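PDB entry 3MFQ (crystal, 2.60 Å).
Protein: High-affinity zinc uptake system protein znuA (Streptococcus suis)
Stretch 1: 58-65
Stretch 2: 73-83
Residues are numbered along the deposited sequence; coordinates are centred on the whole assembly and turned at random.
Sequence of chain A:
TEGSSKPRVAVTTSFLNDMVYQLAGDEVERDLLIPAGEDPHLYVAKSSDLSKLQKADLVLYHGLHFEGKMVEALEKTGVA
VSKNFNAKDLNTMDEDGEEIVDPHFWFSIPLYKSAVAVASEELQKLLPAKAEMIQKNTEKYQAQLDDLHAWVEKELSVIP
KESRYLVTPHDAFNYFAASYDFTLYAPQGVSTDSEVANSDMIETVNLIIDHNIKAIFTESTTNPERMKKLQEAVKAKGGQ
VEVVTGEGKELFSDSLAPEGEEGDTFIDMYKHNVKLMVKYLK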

# COMPACT_ATOMS: atom_id res chain seq x y z
N LEU A 58 -21.69 2.39 -7.50
CA LEU A 58 -20.62 1.40 -7.53
C LEU A 58 -19.69 1.63 -6.35
O LEU A 58 -19.29 2.75 -6.08
N VAL A 59 -19.35 0.56 -5.65
CA VAL A 59 -18.40 0.65 -4.54
C VAL A 59 -17.17 -0.20 -4.82
O VAL A 59 -17.28 -1.38 -5.12
N LEU A 60 -15.99 0.41 -4.73
CA LEU A 60 -14.74 -0.29 -4.99
C LEU A 60 -13.82 -0.29 -3.77
O LEU A 60 -13.64 0.74 -3.12
N TYR A 61 -13.23 -1.45 -3.48
CA TYR A 61 -12.31 -1.58 -2.35
C TYR A 61 -11.23 -2.62 -2.61
O TYR A 61 -11.33 -3.41 -3.55
N HIS A 62 -10.20 -2.62 -1.77
CA HIS A 62 -9.09 -3.55 -1.91
C HIS A 62 -9.51 -4.98 -1.63
O HIS A 62 -9.44 -5.85 -2.50
N GLY A 63 -9.95 -5.23 -0.40
CA GLY A 63 -10.27 -6.57 0.04
C GLY A 63 -9.16 -7.10 0.92
O GLY A 63 -8.38 -6.33 1.48
N LEU A 64 -9.08 -8.43 1.04
CA LEU A 64 -8.04 -9.06 1.84
C LEU A 64 -8.02 -8.51 3.26
O LEU A 64 -6.98 -8.51 3.93
N HIS A 65 -9.17 -8.03 3.72
CA HIS A 65 -9.30 -7.49 5.07
C HIS A 65 -8.43 -6.26 5.28
O HIS A 65 -8.13 -5.89 6.42
N ALA A 73 -19.35 -4.98 5.47
CA ALA A 73 -20.11 -3.93 4.81
C ALA A 73 -19.72 -3.75 3.35
O ALA A 73 -20.56 -3.49 2.50
N LEU A 74 -18.43 -3.92 3.09
CA LEU A 74 -17.90 -3.82 1.74
C LEU A 74 -18.25 -5.07 0.95
O LEU A 74 -18.66 -5.00 -0.20
N GLU A 75 -18.08 -6.23 1.59
CA GLU A 75 -18.39 -7.50 0.94
C GLU A 75 -19.85 -7.55 0.53
O GLU A 75 -20.23 -8.28 -0.39
N LYS A 76 -20.67 -6.76 1.21
CA LYS A 76 -22.11 -6.76 0.98
C LYS A 76 -22.48 -5.92 -0.23
O LYS A 76 -23.33 -6.30 -1.03
N THR A 77 -21.83 -4.77 -0.36
CA THR A 77 -22.25 -3.77 -1.34
C THR A 77 -21.22 -3.49 -2.43
O THR A 77 -21.56 -2.97 -3.49
N GLY A 78 -19.97 -3.86 -2.18
CA GLY A 78 -18.89 -3.44 -3.06
C GLY A 78 -18.17 -4.54 -3.83
O GLY A 78 -18.43 -5.73 -3.64
N VAL A 79 -17.25 -4.12 -4.69
CA VAL A 79 -16.44 -5.02 -5.49
C VAL A 79 -14.96 -4.87 -5.13
O VAL A 79 -14.39 -3.79 -5.28
N ALA A 80 -14.36 -5.95 -4.65
CA ALA A 80 -12.94 -5.93 -4.34
C ALA A 80 -12.15 -6.02 -5.63
O ALA A 80 -12.38 -6.91 -6.45
N VAL A 81 -11.22 -5.09 -5.82
CA VAL A 81 -10.42 -5.06 -7.03
C VAL A 81 -9.46 -6.25 -7.07
O VAL A 81 -8.75 -6.45 -8.05
N SER A 82 -9.46 -7.02 -6.00
CA SER A 82 -8.59 -8.19 -5.89
C SER A 82 -9.39 -9.48 -6.04
O SER A 82 -8.97 -10.54 -5.58
N LYS A 83 -10.55 -9.39 -6.68
CA LYS A 83 -11.42 -10.55 -6.81
C LYS A 83 -10.84 -11.63 -7.71
O LYS A 83 -11.19 -12.80 -7.60

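A strand that follows a helix and pairs in parallel with another illustrates a general principle: backbone hydrogen bonds set the register, and the register distributes the side chains between the two faces of the sheet. In this zinc uptake protein, strand 58-61 pairs with the short strand that includes V79 and A80. The strongest links are ladder-like. V79 N donates to V59 O at 2.8 Å, Y61 N to V79 O at 3.2 Å, and V81 N to Y61 O at 2.8 Å, all nearly linear. Just past the ladder a side chain takes over: S82, in the p rotamer with its CA-to-CB bond directed toward the first stretch, donates from OG to H62 O at 2.7 Å. A water extends the pairing at the other end, accepting from V59 N at 2.9 Å and donating to T77 O at 2.6 Å, so the end of the helix is tied to the strand without direct contact between those two polar atoms.

This register places Y61 and A80 on one face of the sheet and L60 and V79 on the other. Y61 dominates the first face. With chi1 in p and chi2 at -70°, its ring swings back over the second stretch and is sandwiched: L74 CB lies 3.6 Å from the centroid of the Y61 ring, almost on the ring normal, while A80 CB covers the opposite face at 3.9 Å from that centroid. L74, an m,t rotamer pointing toward the strand, also brings CD1 to 3.7 Å from Y61 CD2. The hydroxyl end of the tyrosine reaches the helix backbone, Y61 OH lying 3.6 Å from E75 CA.

Beside this ring, G78 leaves the helical conformation and lies at the ring edge, its C 3.5 Å from Y61 CE1. The lack of a side chain matters here, because a CB at G78 would point toward the first strand and clash with V59 CG1, besides crowding Y61 CD1. V59 itself, a t rotamer, points toward the second stretch; its CG1 makes a looser contact of 4.4 Å with L74 CD2, and its CG2 lies 4.1 Å from T77 OG1.

Across the sheet the side-chain contacts are aliphatic, although the closest approach is L60 CD2 to the backbone oxygen V79 O at 3.5 Å. L60, rotamer m,t, turns its end toward the partner strand, placing CD2 4.0 Å from V79 CB and also 4.0 Å from V81 CG1; V79 is t and V81 is m.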

# COMPACT_ATOMS: atom_id res chain seq x y z
CB LEU A 58 -19.83 1.49 -8.84
CG LEU A 58 -18.55 0.66 -8.94
CD1 LEU A 58 -18.87 -0.82 -8.89
CD2 LEU A 58 -17.79 0.99 -10.22
CB VAL A 59 -19.05 0.22 -3.20
CG1 VAL A 59 -18.01 0.19 -2.09
CG2 VAL A 59 -20.19 1.15 -2.84
CB LEU A 60 -14.01 0.31 -6.19
CG LEU A 60 -14.58 -0.02 -7.57
CD1 LEU A 60 -13.92 0.83 -8.64
CD2 LEU A 60 -14.42 -1.50 -7.87
CB TYR A 61 -13.07 -1.91 -1.06
CG TYR A 61 -13.70 -3.29 -1.04
CD1 TYR A 61 -14.78 -3.59 -1.86
CD2 TYR A 61 -13.21 -4.28 -0.20
CE1 TYR A 61 -15.35 -4.85 -1.84
CE2 TYR A 61 -13.78 -5.54 -0.18
CZ TYR A 61 -14.85 -5.82 -1.00
OH TYR A 61 -15.41 -7.08 -0.98
CB HIS A 62 -7.96 -3.17 -0.95
CG HIS A 62 -7.33 -1.84 -1.24
ND1 HIS A 62 -8.06 -0.68 -1.35
CD2 HIS A 62 -6.04 -1.49 -1.44
CE1 HIS A 62 -7.25 0.33 -1.61
NE2 HIS A 62 -6.01 -0.14 -1.67
CB LEU A 64 -6.67 -8.87 1.19
CG LEU A 64 -6.59 -9.18 -0.30
CD1 LEU A 64 -5.15 -9.08 -0.79
CD2 LEU A 64 -7.16 -10.55 -0.61
CB HIS A 65 -8.96 -8.56 6.12
CG HIS A 65 -9.90 -9.72 6.14
ND1 HIS A 65 -10.67 -10.08 5.05
CD2 HIS A 65 -10.18 -10.62 7.11
CE1 HIS A 65 -11.40 -11.13 5.36
NE2 HIS A 65 -11.12 -11.49 6.61
CB ALA A 73 -19.78 -2.68 5.60
CB LEU A 74 -16.39 -3.63 1.78
CG LEU A 74 -15.88 -2.37 2.48
CD1 LEU A 74 -14.39 -2.46 2.75
CD2 LEU A 74 -16.21 -1.13 1.67
CB GLU A 75 -18.08 -8.67 1.86
CG GLU A 75 -16.60 -8.99 1.99
CD GLU A 75 -16.35 -10.27 2.75
OE1 GLU A 75 -17.17 -10.62 3.63
OE2 GLU A 75 -15.33 -10.93 2.48
CB LYS A 76 -22.84 -6.24 2.21
CG LYS A 76 -24.35 -6.41 2.17
CD LYS A 76 -24.80 -7.66 2.94
CE LYS A 76 -24.53 -7.52 4.43
NZ LYS A 76 -24.91 -8.74 5.22
CB THR A 77 -22.60 -2.44 -0.65
OG1 THR A 77 -23.06 -1.49 -1.62
CG2 THR A 77 -21.38 -1.86 0.06
CB VAL A 79 -16.59 -4.74 -6.99
CG1 VAL A 79 -15.55 -5.52 -7.79
CG2 VAL A 79 -18.00 -5.07 -7.46
CB ALA A 80 -12.59 -7.09 -3.41
CB VAL A 81 -9.62 -3.76 -7.14
CG1 VAL A 81 -10.57 -2.59 -7.33
CG2 VAL A 81 -8.76 -3.57 -5.91
CB SER A 82 -7.88 -8.19 -4.54
OG SER A 82 -8.82 -8.28 -3.47
CB LYS A 83 -12.80 -10.12 -7.31
CG LYS A 83 -12.76 -9.18 -8.50
CD LYS A 83 -14.15 -8.92 -9.03
CE LYS A 83 -14.80 -10.19 -9.54
NZ LYS A 83 -16.10 -9.92 -10.20
O HOH W 1 -21.00 -1.86 -5.79